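Local coordinates for protein GCN5-related N-acetyltransferase (Sphaerobacter thermophilus, PDB 3TT2) that probably transfers an acyl group, most likely acetyl from acetyl-coenzyme A, as in other members of the GNAT family, at residues Arg80-Leu85 and Glu109-Asp114; His117-Glu122 and Glu316-Ile321. All coordinates share one frame; numbering follows the deposited sequence.

Contact 1 of 2, residues Arg80-Leu85 and Glu109-Asp114; sequences RRYVQL and EEWIQD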
loop_
_atom_site.group_PDB
_atom_site.type_symbol
_atom_site.label_atom_id
_atom_site.label_comp_id
_atom_site.label_asym_id
_atom_site.label_seq_id
_atom_site.Cartn_x
_atom_site.Cartn_y
_atom_site.Cartn_z
ATOM N N ARG A 80 -3.664 -12.675 -1.191
ATOM C CA ARG A 80 -2.930 -12.982 -2.422
ATOM C C ARG A 80 -2.795 -14.487 -2.622
ATOM O O ARG A 80 -2.037 -15.137 -1.907
ATOM C CB ARG A 80 -1.529 -12.346 -2.369
ATOM C CG ARG A 80 -0.606 -12.734 -3.525
ATOM C CD ARG A 80 0.815 -12.172 -3.364
ATOM N NE ARG A 80 0.824 -10.717 -3.221
ATOM C CZ ARG A 80 1.888 -10.002 -2.855
ATOM N NH1 ARG A 80 1.795 -8.675 -2.749
ATOM N NH2 ARG A 80 3.043 -10.609 -2.591
ATOM N N ARG A 81 -3.559 -15.033 -3.572
ATOM C CA ARG A 81 -3.464 -16.435 -4.032
ATOM C C ARG A 81 -3.594 -17.430 -2.884
ATOM O O ARG A 81 -3.186 -18.578 -3.010
ATOM C CB ARG A 81 -2.122 -16.711 -4.730
ATOM C CG ARG A 81 -1.921 -16.094 -6.104
ATOM C CD ARG A 81 -0.640 -15.278 -6.102
ATOM N NE ARG A 81 0.161 -15.452 -7.315
ATOM C CZ ARG A 81 1.462 -15.178 -7.391
ATOM N NH1 ARG A 81 2.109 -14.733 -6.321
ATOM N NH2 ARG A 81 2.122 -15.355 -8.529
ATOM N N TYR A 82 -4.157 -16.979 -1.773
ATOM C CA TYR A 82 -4.267 -17.732 -0.525
ATOM C C TYR A 82 -2.919 -18.207 0.016
ATOM O O TYR A 82 -2.877 -19.135 0.834
ATOM C CB TYR A 82 -5.173 -18.957 -0.728
ATOM C CG TYR A 82 -6.551 -18.608 -1.241
ATOM C CD1 TYR A 82 -7.519 -18.118 -0.386
ATOM C CD2 TYR A 82 -6.883 -18.772 -2.576
ATOM C CE1 TYR A 82 -8.774 -17.803 -0.834
ATOM C CE2 TYR A 82 -8.151 -18.456 -3.042
ATOM C CZ TYR A 82 -9.095 -17.971 -2.162
ATOM O OH TYR A 82 -10.368 -17.655 -2.612
ATOM N N VAL A 83 -1.809 -17.634 -0.441
ATOM C CA VAL A 83 -0.532 -17.911 0.223
ATOM C C VAL A 83 -0.001 -16.825 1.152
ATOM O O VAL A 83 0.921 -17.057 1.947
ATOM C CB VAL A 83 0.566 -18.246 -0.812
ATOM C CG1 VAL A 83 0.214 -19.520 -1.548
ATOM C CG2 VAL A 83 0.789 -17.060 -1.766
ATOM N N GLN A 84 -0.544 -15.622 1.006
ATOM C CA GLN A 84 -0.142 -14.520 1.845
ATOM C C GLN A 84 -1.315 -13.658 2.198
ATOM O O GLN A 84 -1.893 -13.001 1.325
ATOM C CB GLN A 84 0.894 -13.686 1.137
ATOM C CG GLN A 84 1.378 -12.500 1.927
ATOM C CD GLN A 84 2.707 -12.014 1.406
ATOM O OE1 GLN A 84 2.782 -10.997 0.715
ATOM N NE2 GLN A 84 3.771 -12.764 1.706
ATOM N N LEU A 85 -1.611 -13.568 3.484
ATOM C CA LEU A 85 -2.749 -12.795 3.904
ATOM C C LEU A 85 -2.263 -11.555 4.611
ATOM O O LEU A 85 -1.513 -11.639 5.579
ATOM C CB LEU A 85 -3.617 -13.619 4.838
ATOM C CG LEU A 85 -4.932 -12.892 5.081
ATOM C CD1 LEU A 85 -5.797 -12.948 3.812
ATOM C CD2 LEU A 85 -5.649 -13.433 6.315
ATOM N N GLU A 109 -5.775 -15.056 11.307
ATOM C CA GLU A 109 -5.093 -16.341 11.194
ATOM C C GLU A 109 -6.086 -17.437 10.847
ATOM O O GLU A 109 -5.835 -18.263 9.981
ATOM C CB GLU A 109 -4.367 -16.699 12.494
ATOM C CG GLU A 109 -3.199 -15.793 12.828
ATOM C CD GLU A 109 -2.341 -16.336 13.953
ATOM O OE1 GLU A 109 -2.741 -17.342 14.572
ATOM O OE2 GLU A 109 -1.261 -15.770 14.215
ATOM N N GLU A 110 -7.224 -17.438 11.525
ATOM C CA GLU A 110 -8.227 -18.440 11.247
ATOM C C GLU A 110 -8.821 -18.182 9.869
ATOM O O GLU A 110 -9.328 -19.095 9.242
ATOM C CB GLU A 110 -9.313 -18.470 12.331
ATOM C CG GLU A 110 -10.414 -17.433 12.144
ATOM C CD GLU A 110 -11.772 -17.891 12.678
ATOM O OE1 GLU A 110 -11.856 -19.013 13.230
ATOM O OE2 GLU A 110 -12.754 -17.125 12.536
ATOM N N TRP A 111 -8.747 -16.942 9.388
ATOM C CA TRP A 111 -9.310 -16.627 8.081
ATOM C C TRP A 111 -8.608 -17.441 7.008
ATOM O O TRP A 111 -9.261 -18.153 6.243
ATOM C CB TRP A 111 -9.204 -15.137 7.754
ATOM C CG TRP A 111 -9.973 -14.740 6.513
ATOM C CD1 TRP A 111 -11.232 -14.223 6.466
ATOM C CD2 TRP A 111 -9.532 -14.827 5.146
ATOM N NE1 TRP A 111 -11.604 -13.982 5.165
ATOM C CE2 TRP A 111 -10.581 -14.349 4.335
ATOM C CE3 TRP A 111 -8.353 -15.271 4.526
ATOM C CZ2 TRP A 111 -10.493 -14.304 2.945
ATOM C CZ3 TRP A 111 -8.267 -15.225 3.135
ATOM C CH2 TRP A 111 -9.329 -14.743 2.364
ATOM N N ILE A 112 -7.281 -17.335 6.953
ATOM C CA ILE A 112 -6.503 -18.069 5.956
ATOM C C ILE A 112 -6.498 -19.584 6.193
ATOM O O ILE A 112 -6.523 -20.349 5.250
ATOM C CB ILE A 112 -5.050 -17.560 5.824
ATOM C CG1 ILE A 112 -4.388 -18.212 4.611
ATOM C CG2 ILE A 112 -4.239 -17.878 7.065
ATOM C CD1 ILE A 112 -5.207 -18.104 3.340
ATOM N N GLN A 113 -6.487 -20.009 7.445
ATOM C CA GLN A 113 -6.502 -21.420 7.759
ATOM C C GLN A 113 -7.746 -22.140 7.235
ATOM O O GLN A 113 -7.676 -23.293 6.789
ATOM C CB GLN A 113 -6.410 -21.597 9.261
ATOM C CG GLN A 113 -5.036 -21.296 9.808
ATOM C CD GLN A 113 -5.007 -21.392 11.309
ATOM O OE1 GLN A 113 -6.004 -21.095 11.979
ATOM N NE2 GLN A 113 -3.878 -21.836 11.853
ATOM N N ASP A 114 -8.879 -21.457 7.286
ATOM C CA ASP A 114 -10.150 -22.007 6.836
ATOM C C ASP A 114 -10.228 -22.102 5.326
ATOM O O ASP A 114 -11.039 -22.869 4.795
ATOM C CB ASP A 114 -11.313 -21.118 7.305
ATOM C CG ASP A 114 -11.554 -21.206 8.792
ATOM O OD1 ASP A 114 -10.857 -22.007 9.430
ATOM O OD2 ASP A 114 -12.436 -20.499 9.326
#
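L85 and W111 meet almost at a right angle, the two methyls of the leucine meeting CE3 and CZ3 of the indole. CD1 of L85 lies 3.4 Å from CZ3 of W111, while its CD2 is 3.7 Å from CE3 of W111. Both side chains leave the backbone pointing toward the opposite segment, and in each CG is anti to the backbone N (chi1 -170° for L85, -171° for W111). CD2 of L85 also reaches the next residue of the helix, 4.2 Å from CB of I112. The CG1 branch of I112 runs to Y82, its CD1 3.6 Å from the carbonyl O of Y82 and at the edge of the tyrosine ring, 4.2 Å from CB of Y82. CE1 of Y82 comes only loosely to the indole, 4.5 Å from CH2 of W111. An alanine in place of L85 would probably leave the six-membered ring of W111 and CB of I112 without their methyl partners and open a gap under the helix. The indole NE1 is satisfied by the carbonyl of Q59, and V77 and N79 of strand 71-80 touch both L85 and W111. This is the apolar seam between strand 84-91 and helix 100-115, strand and helix of a β-α-β unit in a GNAT acetyltransferase fold.

Contact 2 of 2, residues His117-Glu122 and Glu316-Ile321; sequences HLAPAE and EIRPGI
The loop between helix 100-115 and strand 125-132 meets the tail that leaves strand 305-316 at a classic β bulge, in which I317 and R318 both face V125. R318 reaches across to the loop backbone. Its side chain runs extended as far as CD and then bends (chi3 66°), and the guanidinium ends among carbonyl groups. NH2 of R318 gives a hydrogen bond of 2.9 Å to O of P120; it lies in the carbonyl plane, but the bond is bent, with an N-H...O angle of 136°. The same nitrogen is also bonded to the carbonyl of A123, so two backbone oxygens share it. O of A121 sits over one face of the guanidinium, 3.3 Å from NH2 of R318, at an angle too poor for a hydrogen bond, although the positive charge would probably still attract it. CB of A119 lies 4.2 Å from NH2 of R318. Farther along the tail, the backbone N of I321 gives a 3.0 Å hydrogen bond to the carbonyl O of E122, which also has CA of G320 at 3.1 Å in a CA-H...O contact. G320 takes backbone angles that would jam a CB against the preceding carbonyl. Beside this bond the aliphatic parts of E122 and I321 pass obliquely, CG of E122 3.9 Å from CD1 of I321. What results is a surface loop-to-tail junction, in which an arginine of a classic β bulge is hydrogen-bonded to the carbonyls of P120 and A123 in the loop leading into strand 125-132.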
loop_
_atom_site.group_PDB
_atom_site.type_symbol
_atom_site.label_atom_id
_atom_site.label_comp_id
_atom_site.label_asym_id
_atom_site.label_seq_id
_atom_site.Cartn_x
_atom_site.Cartn_y
_atom_site.Cartn_z
ATOM N N HIS A 117 -6.827 -24.622 1.838
ATOM C CA HIS A 117 -6.810 -25.735 0.891
ATOM C C HIS A 117 -6.797 -25.279 -0.568
ATOM O O HIS A 117 -6.522 -26.073 -1.476
ATOM C CB HIS A 117 -8.004 -26.665 1.142
ATOM C CG HIS A 117 -9.319 -25.952 1.203
ATOM N ND1 HIS A 117 -9.600 -24.988 2.146
ATOM C CD2 HIS A 117 -10.426 -26.054 0.431
ATOM C CE1 HIS A 117 -10.821 -24.522 1.952
ATOM N NE2 HIS A 117 -11.344 -25.151 0.917
ATOM N N LEU A 118 -7.088 -23.999 -0.782
ATOM C CA LEU A 118 -7.137 -23.407 -2.115
ATOM C C LEU A 118 -5.767 -22.921 -2.581
ATOM O O LEU A 118 -5.613 -22.449 -3.703
ATOM C CB LEU A 118 -8.132 -22.252 -2.118
ATOM C CG LEU A 118 -9.541 -22.661 -1.678
ATOM C CD1 LEU A 118 -10.335 -21.466 -1.161
ATOM C CD2 LEU A 118 -10.269 -23.356 -2.817
ATOM N N ALA A 119 -4.788 -23.016 -1.692
ATOM C CA ALA A 119 -3.395 -22.787 -2.032
ATOM C C ALA A 119 -2.768 -24.098 -2.470
ATOM O O ALA A 119 -3.179 -25.169 -1.997
ATOM C CB ALA A 119 -2.664 -22.246 -0.821
ATOM N N PRO A 120 -1.762 -24.031 -3.361
ATOM C CA PRO A 120 -1.053 -25.248 -3.762
ATOM C C PRO A 120 -0.574 -25.896 -2.488
ATOM O O PRO A 120 -0.250 -25.170 -1.546
ATOM C CB PRO A 120 0.145 -24.714 -4.538
ATOM C CG PRO A 120 -0.242 -23.366 -4.974
ATOM C CD PRO A 120 -1.132 -22.822 -3.909
ATOM N N ALA A 121 -0.558 -27.220 -2.425
ATOM C CA ALA A 121 -0.330 -27.865 -1.139
ATOM C C ALA A 121 1.108 -27.704 -0.650
ATOM O O ALA A 121 1.366 -27.724 0.557
ATOM C CB ALA A 121 -0.757 -29.321 -1.167
ATOM N N GLU A 122 2.041 -27.527 -1.580
ATOM C CA GLU A 122 3.449 -27.370 -1.216
ATOM C C GLU A 122 3.795 -25.936 -0.786
ATOM O O GLU A 122 4.794 -25.706 -0.110
ATOM C CB GLU A 122 4.359 -27.823 -2.367
ATOM C CG GLU A 122 4.391 -26.864 -3.558
ATOM C CD GLU A 122 3.143 -26.945 -4.426
ATOM O OE1 GLU A 122 2.268 -27.799 -4.145
ATOM O OE2 GLU A 122 3.043 -26.158 -5.397
ATOM N N GLU A 316 4.584 -17.375 9.748
ATOM C CA GLU A 316 4.332 -18.477 8.830
ATOM C C GLU A 316 3.272 -19.423 9.378
ATOM O O GLU A 316 3.509 -20.118 10.368
ATOM C CB GLU A 316 5.611 -19.256 8.540
ATOM C CG GLU A 316 5.390 -20.500 7.688
ATOM C CD GLU A 316 6.594 -21.435 7.657
ATOM O OE1 GLU A 316 6.639 -22.389 8.471
ATOM O OE2 GLU A 316 7.487 -21.220 6.809
ATOM N N ILE A 317 2.117 -19.456 8.712
ATOM C CA ILE A 317 0.998 -20.312 9.106
ATOM C C ILE A 317 1.204 -21.775 8.692
ATOM O O ILE A 317 0.894 -22.697 9.456
ATOM C CB ILE A 317 -0.322 -19.802 8.525
ATOM C CG1 ILE A 317 -0.646 -18.409 9.072
ATOM C CG2 ILE A 317 -1.450 -20.766 8.835
ATOM C CD1 ILE A 317 -0.672 -18.306 10.572
ATOM N N ARG A 318 1.720 -21.991 7.485
ATOM C CA ARG A 318 2.097 -23.339 7.075
ATOM C C ARG A 318 3.427 -23.320 6.348
ATOM O O ARG A 318 3.664 -22.450 5.533
ATOM C CB ARG A 318 1.023 -23.911 6.153
ATOM C CG ARG A 318 1.156 -25.385 5.848
ATOM C CD ARG A 318 0.142 -25.801 4.798
ATOM N NE ARG A 318 0.416 -25.182 3.506
ATOM C CZ ARG A 318 -0.333 -25.360 2.425
ATOM N NH1 ARG A 318 -1.405 -26.136 2.482
ATOM N NH2 ARG A 318 -0.009 -24.762 1.288
ATOM N N PRO A 319 4.278 -24.316 6.608
ATOM C CA PRO A 319 5.586 -24.381 5.937
ATOM C C PRO A 319 5.490 -24.822 4.481
ATOM O O PRO A 319 4.522 -25.471 4.081
ATOM C CB PRO A 319 6.359 -25.420 6.760
ATOM C CG PRO A 319 5.294 -26.238 7.436
ATOM C CD PRO A 319 4.156 -25.303 7.697
ATOM N N GLY A 320 6.494 -24.455 3.695
ATOM C CA GLY A 320 6.514 -24.798 2.288
ATOM C C GLY A 320 7.322 -23.815 1.477
ATOM O O GLY A 320 7.961 -22.911 2.020
ATOM N N ILE A 321 7.295 -23.990 0.162
ATOM C CA ILE A 321 8.100 -23.163 -0.727
ATOM C C ILE A 321 7.424 -21.816 -0.895
ATOM O O ILE A 321 6.212 -21.717 -0.728
ATOM C CB ILE A 321 8.307 -23.854 -2.094
ATOM C CG1 ILE A 321 7.068 -23.700 -2.978
ATOM C CG2 ILE A 321 8.679 -25.353 -1.900
ATOM C CD1 ILE A 321 7.223 -24.282 -4.351
#

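Contact 1 and contact 2 have centres about 9 Å apart, on the same side of the chain's centre, and follow one another in series. Contact 1 packs helix 100-115 on the start of strand 84-91; the chain then leaves that helix through the loop of contact 2 and enters strand 125-132, which lies between strands 84-91 and 305-316. The two also touch directly: CB of A119 packs on O of Y82 at 3.5 Å, and CG of Q113 on CG2 of I317 at 3.8 Å. Buried packing thus gives way to a surface junction, where the C-terminal tail meets a loop within the N-terminal GNAT-family region.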